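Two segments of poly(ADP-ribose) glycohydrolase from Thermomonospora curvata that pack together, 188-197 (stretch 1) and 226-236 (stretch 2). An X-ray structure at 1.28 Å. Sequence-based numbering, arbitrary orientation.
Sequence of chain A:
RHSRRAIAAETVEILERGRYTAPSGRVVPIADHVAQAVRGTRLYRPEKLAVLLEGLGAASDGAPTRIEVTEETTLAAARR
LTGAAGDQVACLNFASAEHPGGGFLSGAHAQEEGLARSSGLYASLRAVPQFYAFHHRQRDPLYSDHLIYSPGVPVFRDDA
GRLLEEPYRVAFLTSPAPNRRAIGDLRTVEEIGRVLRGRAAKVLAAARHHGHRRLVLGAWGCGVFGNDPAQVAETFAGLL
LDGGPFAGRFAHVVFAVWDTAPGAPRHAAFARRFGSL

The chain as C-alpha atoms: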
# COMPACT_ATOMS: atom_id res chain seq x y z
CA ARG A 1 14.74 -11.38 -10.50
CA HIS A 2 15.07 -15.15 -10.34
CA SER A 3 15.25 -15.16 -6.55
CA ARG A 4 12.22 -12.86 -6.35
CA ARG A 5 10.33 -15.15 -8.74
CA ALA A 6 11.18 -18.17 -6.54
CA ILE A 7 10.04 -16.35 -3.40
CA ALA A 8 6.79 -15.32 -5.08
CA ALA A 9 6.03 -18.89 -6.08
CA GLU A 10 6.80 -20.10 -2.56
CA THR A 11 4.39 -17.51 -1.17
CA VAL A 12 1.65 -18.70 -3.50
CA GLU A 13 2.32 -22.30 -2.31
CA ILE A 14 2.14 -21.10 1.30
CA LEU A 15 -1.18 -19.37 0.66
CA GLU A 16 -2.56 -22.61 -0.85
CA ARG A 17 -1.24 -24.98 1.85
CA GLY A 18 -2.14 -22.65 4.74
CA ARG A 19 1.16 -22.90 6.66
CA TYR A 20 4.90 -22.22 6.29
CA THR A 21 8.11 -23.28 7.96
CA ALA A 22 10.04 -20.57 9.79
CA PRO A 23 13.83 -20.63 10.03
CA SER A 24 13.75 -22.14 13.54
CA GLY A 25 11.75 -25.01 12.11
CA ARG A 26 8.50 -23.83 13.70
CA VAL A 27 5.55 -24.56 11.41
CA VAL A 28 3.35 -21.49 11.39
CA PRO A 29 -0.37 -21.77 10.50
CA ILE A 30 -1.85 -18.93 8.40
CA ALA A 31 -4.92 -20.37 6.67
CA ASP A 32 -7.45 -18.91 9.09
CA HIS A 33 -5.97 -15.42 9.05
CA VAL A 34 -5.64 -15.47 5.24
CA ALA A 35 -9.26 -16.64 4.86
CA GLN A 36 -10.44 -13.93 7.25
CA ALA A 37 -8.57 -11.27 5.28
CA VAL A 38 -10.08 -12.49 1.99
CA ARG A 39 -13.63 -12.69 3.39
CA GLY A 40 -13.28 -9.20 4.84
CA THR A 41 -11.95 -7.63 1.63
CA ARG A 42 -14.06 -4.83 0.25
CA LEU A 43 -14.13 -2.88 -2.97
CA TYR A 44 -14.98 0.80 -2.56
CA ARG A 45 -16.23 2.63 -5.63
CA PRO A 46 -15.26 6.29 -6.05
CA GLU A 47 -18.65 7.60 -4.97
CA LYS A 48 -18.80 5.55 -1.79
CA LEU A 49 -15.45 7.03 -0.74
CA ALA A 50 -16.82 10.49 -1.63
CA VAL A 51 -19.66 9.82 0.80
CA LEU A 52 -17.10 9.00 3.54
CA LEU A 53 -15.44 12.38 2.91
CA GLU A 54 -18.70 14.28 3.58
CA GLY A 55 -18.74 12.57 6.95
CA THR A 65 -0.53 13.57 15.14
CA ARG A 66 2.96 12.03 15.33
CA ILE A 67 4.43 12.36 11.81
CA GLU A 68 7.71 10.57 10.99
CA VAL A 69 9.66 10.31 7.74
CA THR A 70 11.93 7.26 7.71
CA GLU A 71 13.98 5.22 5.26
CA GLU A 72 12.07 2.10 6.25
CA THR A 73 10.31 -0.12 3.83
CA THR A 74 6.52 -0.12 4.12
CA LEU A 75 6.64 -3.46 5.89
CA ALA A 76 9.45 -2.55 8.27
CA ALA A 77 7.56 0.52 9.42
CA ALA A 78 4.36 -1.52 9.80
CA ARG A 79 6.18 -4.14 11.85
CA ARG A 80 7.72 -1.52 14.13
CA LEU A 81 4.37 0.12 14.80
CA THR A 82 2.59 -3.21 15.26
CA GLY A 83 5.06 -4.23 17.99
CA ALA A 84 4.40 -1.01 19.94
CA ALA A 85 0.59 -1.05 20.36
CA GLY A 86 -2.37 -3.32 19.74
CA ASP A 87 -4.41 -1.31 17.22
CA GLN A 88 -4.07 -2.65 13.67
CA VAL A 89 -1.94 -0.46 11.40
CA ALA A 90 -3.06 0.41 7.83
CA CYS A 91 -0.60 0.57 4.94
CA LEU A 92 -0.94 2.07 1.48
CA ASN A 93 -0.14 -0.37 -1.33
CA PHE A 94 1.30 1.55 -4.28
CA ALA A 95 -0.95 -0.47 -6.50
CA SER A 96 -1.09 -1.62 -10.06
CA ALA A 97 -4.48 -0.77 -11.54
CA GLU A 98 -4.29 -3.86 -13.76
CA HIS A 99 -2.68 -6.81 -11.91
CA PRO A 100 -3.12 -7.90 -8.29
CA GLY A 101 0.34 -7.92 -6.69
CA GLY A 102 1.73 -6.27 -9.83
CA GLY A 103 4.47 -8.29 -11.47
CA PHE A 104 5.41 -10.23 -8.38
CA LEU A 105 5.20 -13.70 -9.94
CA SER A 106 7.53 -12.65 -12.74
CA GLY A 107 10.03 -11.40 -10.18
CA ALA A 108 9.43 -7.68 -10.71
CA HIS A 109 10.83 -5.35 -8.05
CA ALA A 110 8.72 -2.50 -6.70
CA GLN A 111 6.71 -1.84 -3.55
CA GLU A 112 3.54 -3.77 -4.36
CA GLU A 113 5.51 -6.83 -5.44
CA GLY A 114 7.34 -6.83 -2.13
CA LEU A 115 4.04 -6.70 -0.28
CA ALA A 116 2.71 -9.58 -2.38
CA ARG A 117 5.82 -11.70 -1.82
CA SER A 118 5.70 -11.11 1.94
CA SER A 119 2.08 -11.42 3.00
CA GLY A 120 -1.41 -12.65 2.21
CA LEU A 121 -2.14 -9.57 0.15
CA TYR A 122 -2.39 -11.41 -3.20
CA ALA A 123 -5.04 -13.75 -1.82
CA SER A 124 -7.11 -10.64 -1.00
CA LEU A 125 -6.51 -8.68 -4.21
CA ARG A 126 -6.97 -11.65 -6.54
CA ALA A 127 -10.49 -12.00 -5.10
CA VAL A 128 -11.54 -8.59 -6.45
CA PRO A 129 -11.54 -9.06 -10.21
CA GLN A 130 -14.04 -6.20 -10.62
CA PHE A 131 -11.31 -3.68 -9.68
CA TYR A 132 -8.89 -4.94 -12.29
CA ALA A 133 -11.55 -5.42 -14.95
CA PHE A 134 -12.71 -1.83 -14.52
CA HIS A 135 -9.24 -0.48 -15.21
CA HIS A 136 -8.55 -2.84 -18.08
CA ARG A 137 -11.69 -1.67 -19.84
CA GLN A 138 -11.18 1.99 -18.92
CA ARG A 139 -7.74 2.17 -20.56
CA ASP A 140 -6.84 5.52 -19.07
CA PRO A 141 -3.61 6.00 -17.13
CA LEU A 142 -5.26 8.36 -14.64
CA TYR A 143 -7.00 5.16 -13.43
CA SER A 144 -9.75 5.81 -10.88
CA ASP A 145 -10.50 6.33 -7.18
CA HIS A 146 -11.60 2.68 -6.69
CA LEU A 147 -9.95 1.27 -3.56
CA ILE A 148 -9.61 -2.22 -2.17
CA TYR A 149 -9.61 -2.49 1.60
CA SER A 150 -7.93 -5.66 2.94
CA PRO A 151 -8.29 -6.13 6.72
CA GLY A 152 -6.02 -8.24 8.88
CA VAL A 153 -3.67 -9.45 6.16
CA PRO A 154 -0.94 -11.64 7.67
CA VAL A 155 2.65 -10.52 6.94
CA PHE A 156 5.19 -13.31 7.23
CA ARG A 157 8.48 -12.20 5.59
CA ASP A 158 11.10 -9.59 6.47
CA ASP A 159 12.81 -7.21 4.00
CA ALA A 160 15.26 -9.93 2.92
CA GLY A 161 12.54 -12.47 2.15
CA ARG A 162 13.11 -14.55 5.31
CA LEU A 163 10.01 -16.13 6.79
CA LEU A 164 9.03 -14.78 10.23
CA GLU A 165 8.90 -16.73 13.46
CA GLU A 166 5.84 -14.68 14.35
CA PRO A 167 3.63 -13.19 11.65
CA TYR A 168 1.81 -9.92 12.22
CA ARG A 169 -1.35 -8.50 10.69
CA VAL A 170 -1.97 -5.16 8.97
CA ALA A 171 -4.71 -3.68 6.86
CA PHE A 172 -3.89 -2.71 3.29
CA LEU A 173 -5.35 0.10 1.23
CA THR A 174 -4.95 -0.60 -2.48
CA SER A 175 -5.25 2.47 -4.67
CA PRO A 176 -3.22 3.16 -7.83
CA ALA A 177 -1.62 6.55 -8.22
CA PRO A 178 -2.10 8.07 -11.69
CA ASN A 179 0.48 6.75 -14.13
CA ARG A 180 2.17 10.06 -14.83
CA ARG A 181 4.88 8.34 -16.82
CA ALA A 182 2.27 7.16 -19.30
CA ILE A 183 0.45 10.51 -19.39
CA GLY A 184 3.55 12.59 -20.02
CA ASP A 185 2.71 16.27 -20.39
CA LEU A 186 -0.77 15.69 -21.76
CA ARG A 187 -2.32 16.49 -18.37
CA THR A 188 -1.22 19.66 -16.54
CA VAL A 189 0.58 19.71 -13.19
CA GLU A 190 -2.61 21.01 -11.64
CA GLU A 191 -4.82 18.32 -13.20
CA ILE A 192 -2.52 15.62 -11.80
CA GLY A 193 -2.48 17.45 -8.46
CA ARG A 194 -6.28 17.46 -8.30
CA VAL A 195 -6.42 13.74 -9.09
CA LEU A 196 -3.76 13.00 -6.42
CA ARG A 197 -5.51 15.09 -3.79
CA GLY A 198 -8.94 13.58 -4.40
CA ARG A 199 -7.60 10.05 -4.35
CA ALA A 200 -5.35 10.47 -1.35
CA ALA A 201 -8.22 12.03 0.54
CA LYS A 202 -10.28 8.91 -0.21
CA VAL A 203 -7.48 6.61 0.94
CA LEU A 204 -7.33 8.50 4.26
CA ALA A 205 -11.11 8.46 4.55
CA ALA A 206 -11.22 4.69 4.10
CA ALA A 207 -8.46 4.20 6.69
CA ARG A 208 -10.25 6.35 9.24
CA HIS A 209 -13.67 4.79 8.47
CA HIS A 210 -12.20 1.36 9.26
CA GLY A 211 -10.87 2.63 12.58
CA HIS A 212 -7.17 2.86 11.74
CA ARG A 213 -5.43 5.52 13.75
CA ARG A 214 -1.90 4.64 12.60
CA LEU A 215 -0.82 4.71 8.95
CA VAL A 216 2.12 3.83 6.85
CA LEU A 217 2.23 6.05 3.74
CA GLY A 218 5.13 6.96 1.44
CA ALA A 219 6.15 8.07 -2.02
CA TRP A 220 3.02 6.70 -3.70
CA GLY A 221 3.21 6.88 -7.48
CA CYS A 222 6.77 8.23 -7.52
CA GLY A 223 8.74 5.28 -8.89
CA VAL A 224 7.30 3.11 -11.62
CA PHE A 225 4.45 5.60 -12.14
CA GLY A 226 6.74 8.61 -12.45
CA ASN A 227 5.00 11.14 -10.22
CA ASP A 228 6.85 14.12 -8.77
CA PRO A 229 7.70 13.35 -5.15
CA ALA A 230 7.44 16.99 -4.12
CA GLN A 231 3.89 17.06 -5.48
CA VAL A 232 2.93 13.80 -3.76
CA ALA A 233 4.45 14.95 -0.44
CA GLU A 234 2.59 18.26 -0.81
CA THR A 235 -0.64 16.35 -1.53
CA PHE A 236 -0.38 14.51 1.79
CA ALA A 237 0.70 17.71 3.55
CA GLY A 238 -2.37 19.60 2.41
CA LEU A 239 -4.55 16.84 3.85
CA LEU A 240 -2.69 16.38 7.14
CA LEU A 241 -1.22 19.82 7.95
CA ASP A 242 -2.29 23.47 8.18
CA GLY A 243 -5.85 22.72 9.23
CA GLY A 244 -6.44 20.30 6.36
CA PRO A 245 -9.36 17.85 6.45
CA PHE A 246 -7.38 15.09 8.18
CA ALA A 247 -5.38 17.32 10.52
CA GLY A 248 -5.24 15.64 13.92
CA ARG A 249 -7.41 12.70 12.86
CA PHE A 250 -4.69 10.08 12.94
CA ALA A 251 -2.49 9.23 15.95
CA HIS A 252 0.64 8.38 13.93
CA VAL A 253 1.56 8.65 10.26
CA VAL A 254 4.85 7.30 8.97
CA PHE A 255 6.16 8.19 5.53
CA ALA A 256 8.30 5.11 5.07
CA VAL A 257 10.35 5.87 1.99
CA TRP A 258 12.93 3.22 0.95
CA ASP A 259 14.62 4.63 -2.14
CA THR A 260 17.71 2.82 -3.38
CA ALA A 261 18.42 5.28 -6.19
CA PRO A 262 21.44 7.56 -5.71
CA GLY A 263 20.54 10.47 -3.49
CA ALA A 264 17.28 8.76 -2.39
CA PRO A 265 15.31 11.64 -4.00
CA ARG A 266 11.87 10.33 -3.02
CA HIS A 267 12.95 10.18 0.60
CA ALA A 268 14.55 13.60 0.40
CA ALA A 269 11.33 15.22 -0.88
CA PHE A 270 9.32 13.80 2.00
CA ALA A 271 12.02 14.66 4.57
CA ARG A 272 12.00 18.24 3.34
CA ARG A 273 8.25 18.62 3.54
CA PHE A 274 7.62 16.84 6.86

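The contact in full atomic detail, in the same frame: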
# COMPACT_ATOMS: atom_id res chain seq x y z
N THR A 188 -2.02 18.62 -17.19
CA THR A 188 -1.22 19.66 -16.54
C THR A 188 -0.82 19.21 -15.12
O THR A 188 -1.41 18.31 -14.54
CB THR A 188 -2.02 20.95 -16.41
OG1 THR A 188 -3.16 20.69 -15.57
CG2 THR A 188 -2.49 21.48 -17.79
N VAL A 189 0.15 19.92 -14.56
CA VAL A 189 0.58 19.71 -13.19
C VAL A 189 -0.61 19.79 -12.27
O VAL A 189 -0.77 18.96 -11.36
CB VAL A 189 1.64 20.77 -12.80
CG1 VAL A 189 1.98 20.71 -11.30
CG2 VAL A 189 2.92 20.56 -13.63
N GLU A 190 -1.47 20.77 -12.50
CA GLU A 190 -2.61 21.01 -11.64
C GLU A 190 -3.68 19.93 -11.79
O GLU A 190 -4.29 19.54 -10.78
CB GLU A 190 -3.19 22.40 -11.91
CG GLU A 190 -2.22 23.55 -11.51
CD GLU A 190 -1.00 23.71 -12.43
OE1 GLU A 190 -1.09 23.41 -13.64
OE2 GLU A 190 0.06 24.13 -11.90
N GLU A 191 -3.90 19.42 -12.99
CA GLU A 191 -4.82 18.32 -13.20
C GLU A 191 -4.35 17.09 -12.42
O GLU A 191 -5.14 16.43 -11.73
CB GLU A 191 -4.94 17.94 -14.67
CG GLU A 191 -5.89 18.79 -15.49
CD GLU A 191 -5.94 18.35 -16.95
OE1 GLU A 191 -4.91 18.46 -17.65
OE2 GLU A 191 -6.99 17.85 -17.40
N ILE A 192 -3.06 16.77 -12.52
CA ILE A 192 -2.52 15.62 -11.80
C ILE A 192 -2.65 15.90 -10.31
O ILE A 192 -3.00 15.00 -9.55
CB ILE A 192 -1.05 15.39 -12.17
CG1 ILE A 192 -0.95 14.98 -13.64
CG2 ILE A 192 -0.40 14.32 -11.30
CD1 ILE A 192 -1.58 13.67 -13.91
N GLY A 193 -2.38 17.13 -9.87
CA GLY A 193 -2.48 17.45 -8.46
C GLY A 193 -3.90 17.25 -7.93
O GLY A 193 -4.09 16.76 -6.82
N ARG A 194 -4.89 17.64 -8.70
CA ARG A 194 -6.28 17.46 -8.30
C ARG A 194 -6.63 15.98 -8.19
O ARG A 194 -7.31 15.56 -7.22
CB ARG A 194 -7.23 18.18 -9.28
CG ARG A 194 -7.15 19.69 -9.22
CD ARG A 194 -8.21 20.32 -10.13
NE ARG A 194 -7.81 21.62 -10.66
CZ ARG A 194 -7.29 21.81 -11.87
NH1 ARG A 194 -7.10 20.79 -12.70
NH2 ARG A 194 -6.95 23.03 -12.27
N VAL A 195 -6.17 15.17 -9.13
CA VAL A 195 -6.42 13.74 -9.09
C VAL A 195 -5.74 13.13 -7.84
O VAL A 195 -6.34 12.37 -7.09
CB VAL A 195 -5.93 13.04 -10.38
CG1 VAL A 195 -5.99 11.54 -10.21
CG2 VAL A 195 -6.78 13.48 -11.55
N LEU A 196 -4.50 13.51 -7.58
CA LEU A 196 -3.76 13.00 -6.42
C LEU A 196 -4.44 13.39 -5.12
O LEU A 196 -4.58 12.56 -4.23
CB LEU A 196 -2.34 13.55 -6.40
CG LEU A 196 -1.38 12.89 -7.39
CD1 LEU A 196 -0.13 13.75 -7.50
CD2 LEU A 196 -1.00 11.49 -6.99
N ARG A 197 -4.88 14.63 -5.00
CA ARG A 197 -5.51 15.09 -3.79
C ARG A 197 -6.83 14.37 -3.54
O ARG A 197 -7.10 13.94 -2.41
CB ARG A 197 -5.73 16.59 -3.84
CG ARG A 197 -6.30 17.08 -2.54
CD ARG A 197 -6.35 18.59 -2.46
NE ARG A 197 -6.75 19.04 -1.12
CZ ARG A 197 -8.01 19.19 -0.74
NH1 ARG A 197 -9.01 18.94 -1.59
NH2 ARG A 197 -8.28 19.61 0.49
N GLY A 226 6.12 7.39 -11.98
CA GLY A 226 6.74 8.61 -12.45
C GLY A 226 6.16 9.91 -11.94
O GLY A 226 6.35 10.96 -12.56
N ASN A 227 5.46 9.89 -10.82
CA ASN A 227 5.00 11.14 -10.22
C ASN A 227 6.13 11.92 -9.57
O ASN A 227 7.17 11.38 -9.21
CB ASN A 227 3.87 10.90 -9.21
CG ASN A 227 2.55 10.60 -9.87
OD1 ASN A 227 1.84 11.51 -10.27
ND2 ASN A 227 2.23 9.33 -10.06
N ASP A 228 5.91 13.22 -9.41
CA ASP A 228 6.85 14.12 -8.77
C ASP A 228 6.77 13.98 -7.25
O ASP A 228 5.73 14.25 -6.65
CB ASP A 228 6.47 15.55 -9.19
CG ASP A 228 7.34 16.61 -8.57
OD1 ASP A 228 8.21 16.31 -7.73
OD2 ASP A 228 7.12 17.80 -8.91
N PRO A 229 7.85 13.54 -6.59
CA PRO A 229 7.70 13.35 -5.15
C PRO A 229 7.38 14.61 -4.35
O PRO A 229 6.74 14.53 -3.31
CB PRO A 229 9.02 12.71 -4.71
CG PRO A 229 9.93 12.85 -5.83
CD PRO A 229 9.20 13.19 -7.08
N ALA A 230 7.84 15.76 -4.80
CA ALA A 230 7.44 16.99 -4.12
C ALA A 230 5.93 17.20 -4.19
O ALA A 230 5.31 17.61 -3.21
CB ALA A 230 8.20 18.22 -4.67
N GLN A 231 5.33 16.92 -5.34
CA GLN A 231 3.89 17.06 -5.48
C GLN A 231 3.14 16.02 -4.64
O GLN A 231 2.13 16.35 -4.03
CB GLN A 231 3.46 16.95 -6.95
CG GLN A 231 1.98 17.18 -7.16
CD GLN A 231 1.62 17.19 -8.62
OE1 GLN A 231 2.06 16.34 -9.40
NE2 GLN A 231 0.84 18.17 -9.02
N VAL A 232 3.64 14.80 -4.55
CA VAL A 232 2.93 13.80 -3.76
C VAL A 232 3.09 14.12 -2.26
O VAL A 232 2.11 14.05 -1.50
CB VAL A 232 3.39 12.36 -4.10
CG1 VAL A 232 2.71 11.38 -3.21
CG2 VAL A 232 3.07 12.06 -5.59
N ALA A 233 4.28 14.54 -1.83
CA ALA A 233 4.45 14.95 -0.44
C ALA A 233 3.53 16.12 -0.13
O ALA A 233 2.87 16.15 0.91
CB ALA A 233 5.90 15.31 -0.17
N GLU A 234 3.46 17.10 -1.03
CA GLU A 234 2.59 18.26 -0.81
C GLU A 234 1.12 17.85 -0.74
O GLU A 234 0.34 18.43 0.04
CB GLU A 234 2.81 19.32 -1.90
CG GLU A 234 1.93 20.54 -1.74
CD GLU A 234 2.21 21.30 -0.47
OE1 GLU A 234 3.37 21.33 -0.04
OE2 GLU A 234 1.27 21.91 0.07
N THR A 235 0.74 16.85 -1.53
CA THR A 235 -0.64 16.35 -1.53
C THR A 235 -0.99 15.86 -0.13
O THR A 235 -2.02 16.24 0.44
CB THR A 235 -0.81 15.23 -2.54
OG1 THR A 235 -0.59 15.75 -3.86
CG2 THR A 235 -2.19 14.61 -2.51
N PHE A 236 -0.14 15.00 0.43
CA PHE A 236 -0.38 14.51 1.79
C PHE A 236 -0.32 15.63 2.82
O PHE A 236 -1.11 15.66 3.76
CB PHE A 236 0.54 13.35 2.17
CG PHE A 236 0.23 12.08 1.45
CD1 PHE A 236 -0.96 11.42 1.68
CD2 PHE A 236 1.17 11.51 0.61
CE1 PHE A 236 -1.24 10.20 1.02
CE2 PHE A 236 0.89 10.29 -0.02
CZ PHE A 236 -0.32 9.64 0.20
O HOH W 1 -2.00 17.65 -4.92
O HOH W 2 -3.63 18.34 -0.51

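Two helices cross at 43° in a small contact centred on Gln231, whose side chain lies in a hollow of the first helix and supplies the single direct hydrogen bond between the stretches. The helices 189-197 and 229-236 run in broadly the same sense, their axes 9.7 Å from each other at closest approach, and the contact buries 353 Å² in all. Each begins with a cap: Thr188 OG1 accepts from Glu191 N (3.0 Å), and Asp228 OD1 accepts from Ala230 N (3.0 Å). The extended Gln231 side chain (chi1 and chi2 both t) reaches in among Val189, Ile192, Gly193 and Leu196. Gln231 NE2 donates to Val189 O at 2.9 Å, and that carbonyl also accepts from Gly193 N in the helix (2.9 Å), so the oxygen serves two donors. Gly193 leaves room for the amide: its CA lies 3.4 Å from Gln231 NE2, and a CB there would come to a tight 3.1 Å from the same nitrogen. Ile192 CG2 packs 3.7 Å from Gln231 OE1 and equally close to Asn227 OD1, van der Waals contacts of a methyl with amide oxygens. Leu196 points toward the second stretch and meets Val232 in the apolar pairing of the contact, CD1 to CG2 at 4.1 Å. Farther along, the backbones draw nearer, with Arg197 CA and Thr235 CA 5.5 Å apart. Here Thr235 turns its methyl to the first helix, CG2 lying 3.6 Å from both Leu196 O and Arg197 CA, while its OG1 donates to Gln231 O within its own helix (2.8 Å). Water 1 bridges the helices by donating to Thr235 OG1 (2.6 Å) and Gly193 O (3.0 Å). Water 2 donates to Thr235 O (2.8 Å) and accepts a weak bond from Arg197 NE (3.3 Å), extending the polar link at the exposed Arg197.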